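Local coordinates for conserved hypothetical protein (Archaeoglobus fulgidus, PDB 1I0R) that reduces chelated ferric iron in siderophores to the ferrous form with NAD(P)H as electron donor, working as a flavin-binding homodimer, at residues 38-42 with 130-134; 106-112 with 137-143. All coordinates share one frame. Residue numbers count along the deposited sequence, not the author numbering.

Contact 1: residues 38-42 with 130-134; sequences KPVQI and VGEAV
Two extended backbones, strand 40-42 after a cis peptide bond before Pro39 and strand 130-134, run antiparallel but strongly splayed, their axes 4.5 Å apart at closest with 132° between N-to-C directions. Ile42 and Gly131 form the hydrogen-bonded pair, with Ile42 N to Gly131 O at 2.8 Å and Gly131 N to Ile42 O at 2.7 Å; Ala133 N adds a bond to Val40 O at 3.0 Å. Between these lies the non-hydrogen-bonded pair Gln41-Glu132, CA to CA 4.4 Å, where Gln41 CA also approaches Gly131 O at 3.1 Å in a CA-H...O contact. Beyond it a water donates to Val40 O (2.9 Å) and Ala133 O (2.8 Å). The one apolar side-chain pair is Val40 (chi1 t) CG1 to Ala133 CB, 3.8 Å; Pro39 CG touches the carboxylate carbon CD of Glu132 at 4.0 Å. Phe6 of the second subunit packs on Val40, Ile42 and Ala133. This pairing joins strands 40-47 and 126-138 as neighbours within the six-stranded antiparallel barrel of the flavin reductase-like domain.

Contact 2: residues 106-112 with 137-143; sequences TQHAVAV and EVLKDAE
The open end of the beta hairpin formed by strands 109-122 and 126-138 meets here in antiparallel register. Val112 pairs with Glu137 through Val112 N to Glu137 O and Glu137 N to Val112 O, both 3.0 Å; Ala111 and Val138 follow as a non-hydrogen-bonded pair, CA to CA 4.3 Å. At Val110 the chain turns a corner, and its O accepts from both Leu139 N (2.8 Å) and Lys140 N (3.3 Å). A type II turn, Thr106 to Ala109, folds the preceding chain back, leaving a hollow that Leu139 (chi1 m, chi2 t) fills: its CD1 lies 3.7 Å from Thr106 CG2, 4.1 Å from Ala109 CB and 3.8 Å from Val112 CG1. Val110 (chi1 t) is the complementary bump, packed against the extended backbone at Ala142 and Glu143, with CG2 4.2 Å from Ala142 CB and CG1 3.5 Å from Ala142 O. Glu137, salt-bridged to Lys96, lays CG 3.3 Å from Val112 CG2. Lys140, with chi1 m and chi2 t, brings CD to 3.0 Å from Ala109 O.

Overall arrangement
Strand 126-138 serves both contacts, pairing with strand 40-47 in contact 1 and with its hairpin partner 109-122 in contact 2, so the two join three consecutive strands of the barrel; their centres lie about 19 Å apart. Contact 1 is the more buried and rests almost wholly on backbone bonds and one bridging water. Contact 2, partly buried, lies where sheet pairing gives way to loops; it buries more area between its segments, 495 against 340 Å², and adds side-chain interlock. Both touch the second subunit. Contact 1 comes nearer to FMN-binding residues, with about 9 Å between the side chains of Val130 and Cys45, whereas about 7 Å separates those of Glu143 (contact 2) and NADP(+)-binding Asp149.

Contact 1: residues 38-42 with 130-134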
# COMPACT_ATOMS: atom_id res chain seq x y z
N LYS B 38 12.34 -11.45 0.76
CA LYS B 38 12.99 -12.76 0.68
C LYS B 38 11.99 -13.92 0.69
O LYS B 38 11.65 -14.45 1.75
CB LYS B 38 13.96 -12.95 1.86
CG LYS B 38 15.18 -12.04 1.79
CD LYS B 38 16.19 -12.35 2.91
CE LYS B 38 17.47 -11.50 2.75
NZ LYS B 38 18.49 -11.72 3.84
N PRO B 39 11.46 -14.30 -0.48
CA PRO B 39 11.72 -13.74 -1.81
C PRO B 39 10.79 -12.54 -2.02
O PRO B 39 9.93 -12.25 -1.18
CB PRO B 39 11.36 -14.90 -2.73
CG PRO B 39 10.17 -15.49 -2.03
CD PRO B 39 10.57 -15.46 -0.56
N VAL B 40 10.95 -11.84 -3.13
CA VAL B 40 10.09 -10.70 -3.36
C VAL B 40 8.66 -11.17 -3.67
O VAL B 40 8.43 -11.96 -4.61
CB VAL B 40 10.59 -9.84 -4.53
CG1 VAL B 40 9.54 -8.77 -4.87
CG2 VAL B 40 11.91 -9.16 -4.13
N GLN B 41 7.71 -10.71 -2.85
CA GLN B 41 6.29 -11.02 -3.05
C GLN B 41 5.51 -9.71 -3.13
O GLN B 41 5.77 -8.75 -2.38
CB GLN B 41 5.75 -11.89 -1.91
CG GLN B 41 6.41 -13.23 -1.90
CD GLN B 41 5.93 -14.10 -0.76
OE1 GLN B 41 6.16 -13.79 0.42
NE2 GLN B 41 5.27 -15.20 -1.10
N ILE B 42 4.55 -9.69 -4.05
CA ILE B 42 3.70 -8.51 -4.31
C ILE B 42 2.25 -8.89 -4.12
O ILE B 42 1.82 -9.95 -4.56
CB ILE B 42 3.84 -8.01 -5.78
CG1 ILE B 42 5.32 -7.77 -6.11
CG2 ILE B 42 3.02 -6.74 -5.99
CD1 ILE B 42 6.04 -6.82 -5.16
N VAL B 130 -1.40 -12.98 -3.38
CA VAL B 130 0.00 -12.81 -3.06
C VAL B 130 0.80 -13.47 -4.18
O VAL B 130 0.70 -14.67 -4.41
CB VAL B 130 0.37 -13.48 -1.73
CG1 VAL B 130 1.87 -13.26 -1.43
CG2 VAL B 130 -0.47 -12.84 -0.61
N GLY B 131 1.58 -12.66 -4.89
CA GLY B 131 2.37 -13.23 -5.96
C GLY B 131 3.87 -13.15 -5.75
O GLY B 131 4.40 -12.18 -5.21
N GLU B 132 4.58 -14.18 -6.21
CA GLU B 132 6.02 -14.15 -6.11
C GLU B 132 6.49 -13.49 -7.41
O GLU B 132 6.09 -13.92 -8.49
CB GLU B 132 6.57 -15.57 -6.00
CG GLU B 132 8.04 -15.60 -5.67
CD GLU B 132 8.58 -17.00 -5.39
OE1 GLU B 132 7.96 -17.75 -4.59
OE2 GLU B 132 9.64 -17.34 -5.96
N ALA B 133 7.29 -12.44 -7.31
CA ALA B 133 7.77 -11.74 -8.51
C ALA B 133 8.71 -12.63 -9.32
O ALA B 133 9.65 -13.21 -8.78
CB ALA B 133 8.49 -10.44 -8.11
N VAL B 134 8.44 -12.75 -10.62
CA VAL B 134 9.30 -13.57 -11.48
C VAL B 134 10.10 -12.74 -12.49
O VAL B 134 11.05 -13.24 -13.08
CB VAL B 134 8.50 -14.68 -12.19
CG1 VAL B 134 8.00 -15.68 -11.15
CG2 VAL B 134 7.32 -14.09 -12.96
O HOH W 1 10.48 -13.26 -6.11

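Contact 2: residues 106-112 with 137-143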
# COMPACT_ATOMS: atom_id res chain seq x y z
N THR B 106 3.17 -1.83 -21.25
CA THR B 106 4.33 -0.95 -21.11
C THR B 106 4.02 0.50 -21.39
O THR B 106 4.79 1.39 -20.99
CB THR B 106 5.48 -1.41 -22.03
OG1 THR B 106 4.97 -1.56 -23.36
CG2 THR B 106 6.03 -2.76 -21.57
N GLN B 107 2.90 0.75 -22.06
CA GLN B 107 2.52 2.13 -22.37
C GLN B 107 2.23 2.91 -21.10
O GLN B 107 1.45 2.47 -20.26
CB GLN B 107 1.30 2.16 -23.27
CG GLN B 107 1.19 3.47 -24.05
CD GLN B 107 0.06 3.44 -25.07
OE1 GLN B 107 -0.29 2.37 -25.57
NE2 GLN B 107 -0.50 4.61 -25.37
N HIS B 108 2.85 4.08 -20.98
CA HIS B 108 2.70 4.98 -19.83
C HIS B 108 3.16 4.37 -18.52
O HIS B 108 2.78 4.84 -17.45
CB HIS B 108 1.25 5.44 -19.70
CG HIS B 108 0.76 6.21 -20.89
ND1 HIS B 108 1.36 7.39 -21.29
CD2 HIS B 108 -0.20 5.94 -21.79
CE1 HIS B 108 0.78 7.80 -22.41
NE2 HIS B 108 -0.17 6.94 -22.73
N ALA B 109 3.99 3.34 -18.60
CA ALA B 109 4.47 2.67 -17.40
C ALA B 109 5.90 3.00 -17.05
O ALA B 109 6.80 2.95 -17.91
CB ALA B 109 4.32 1.16 -17.55
N VAL B 110 6.13 3.33 -15.79
CA VAL B 110 7.47 3.65 -15.32
C VAL B 110 8.19 2.31 -15.09
O VAL B 110 9.40 2.20 -15.23
CB VAL B 110 7.42 4.48 -14.02
CG1 VAL B 110 8.84 4.74 -13.49
CG2 VAL B 110 6.69 5.80 -14.27
N ALA B 111 7.41 1.28 -14.74
CA ALA B 111 7.94 -0.06 -14.51
C ALA B 111 6.84 -1.11 -14.66
O ALA B 111 5.65 -0.78 -14.60
CB ALA B 111 8.53 -0.15 -13.09
N VAL B 112 7.24 -2.35 -14.88
CA VAL B 112 6.32 -3.48 -14.98
C VAL B 112 6.85 -4.62 -14.14
O VAL B 112 8.07 -4.80 -14.02
CB VAL B 112 6.09 -3.97 -16.44
CG1 VAL B 112 5.27 -2.94 -17.20
CG2 VAL B 112 7.42 -4.24 -17.15
N GLU B 137 11.02 -4.81 -14.44
CA GLU B 137 11.91 -3.91 -15.15
C GLU B 137 11.48 -2.45 -15.07
O GLU B 137 10.28 -2.14 -14.99
CB GLU B 137 12.03 -4.34 -16.61
CG GLU B 137 10.74 -4.32 -17.41
CD GLU B 137 10.91 -4.96 -18.79
OE1 GLU B 137 10.44 -6.11 -18.99
OE2 GLU B 137 11.53 -4.31 -19.66
N VAL B 138 12.47 -1.56 -15.03
CA VAL B 138 12.19 -0.14 -15.01
C VAL B 138 12.20 0.24 -16.49
O VAL B 138 13.15 -0.10 -17.20
CB VAL B 138 13.27 0.65 -14.26
CG1 VAL B 138 12.98 2.14 -14.37
CG2 VAL B 138 13.29 0.23 -12.79
N LEU B 139 11.16 0.92 -16.95
CA LEU B 139 11.02 1.28 -18.36
C LEU B 139 11.26 2.75 -18.68
O LEU B 139 11.67 3.10 -19.80
CB LEU B 139 9.63 0.92 -18.85
CG LEU B 139 9.17 -0.52 -18.62
CD1 LEU B 139 7.69 -0.64 -18.96
CD2 LEU B 139 10.02 -1.48 -19.46
N LYS B 140 10.98 3.62 -17.72
CA LYS B 140 11.12 5.05 -17.94
C LYS B 140 11.67 5.76 -16.72
O LYS B 140 11.58 5.27 -15.59
CB LYS B 140 9.76 5.68 -18.27
CG LYS B 140 8.98 5.02 -19.39
CD LYS B 140 7.51 5.46 -19.34
CE LYS B 140 7.32 6.97 -19.52
NZ LYS B 140 7.38 7.40 -20.95
N ASP B 141 12.20 6.94 -16.98
CA ASP B 141 12.79 7.81 -15.99
C ASP B 141 11.71 8.66 -15.29
O ASP B 141 11.98 9.33 -14.30
CB ASP B 141 13.81 8.70 -16.72
CG ASP B 141 14.51 9.68 -15.81
OD1 ASP B 141 13.82 10.52 -15.19
OD2 ASP B 141 15.75 9.60 -15.72
N ALA B 142 10.49 8.60 -15.81
CA ALA B 142 9.37 9.40 -15.29
C ALA B 142 8.93 9.22 -13.84
O ALA B 142 9.14 8.17 -13.23
CB ALA B 142 8.17 9.20 -16.20
N GLU B 143 8.28 10.26 -13.32
CA GLU B 143 7.74 10.26 -11.96
C GLU B 143 6.47 9.42 -11.98
O GLU B 143 5.81 9.32 -13.01
CB GLU B 143 7.40 11.69 -11.50
CG GLU B 143 8.61 12.62 -11.36
CD GLU B 143 9.74 12.02 -10.53
OE1 GLU B 143 9.48 11.60 -9.37
OE2 GLU B 143 10.89 11.96 -11.02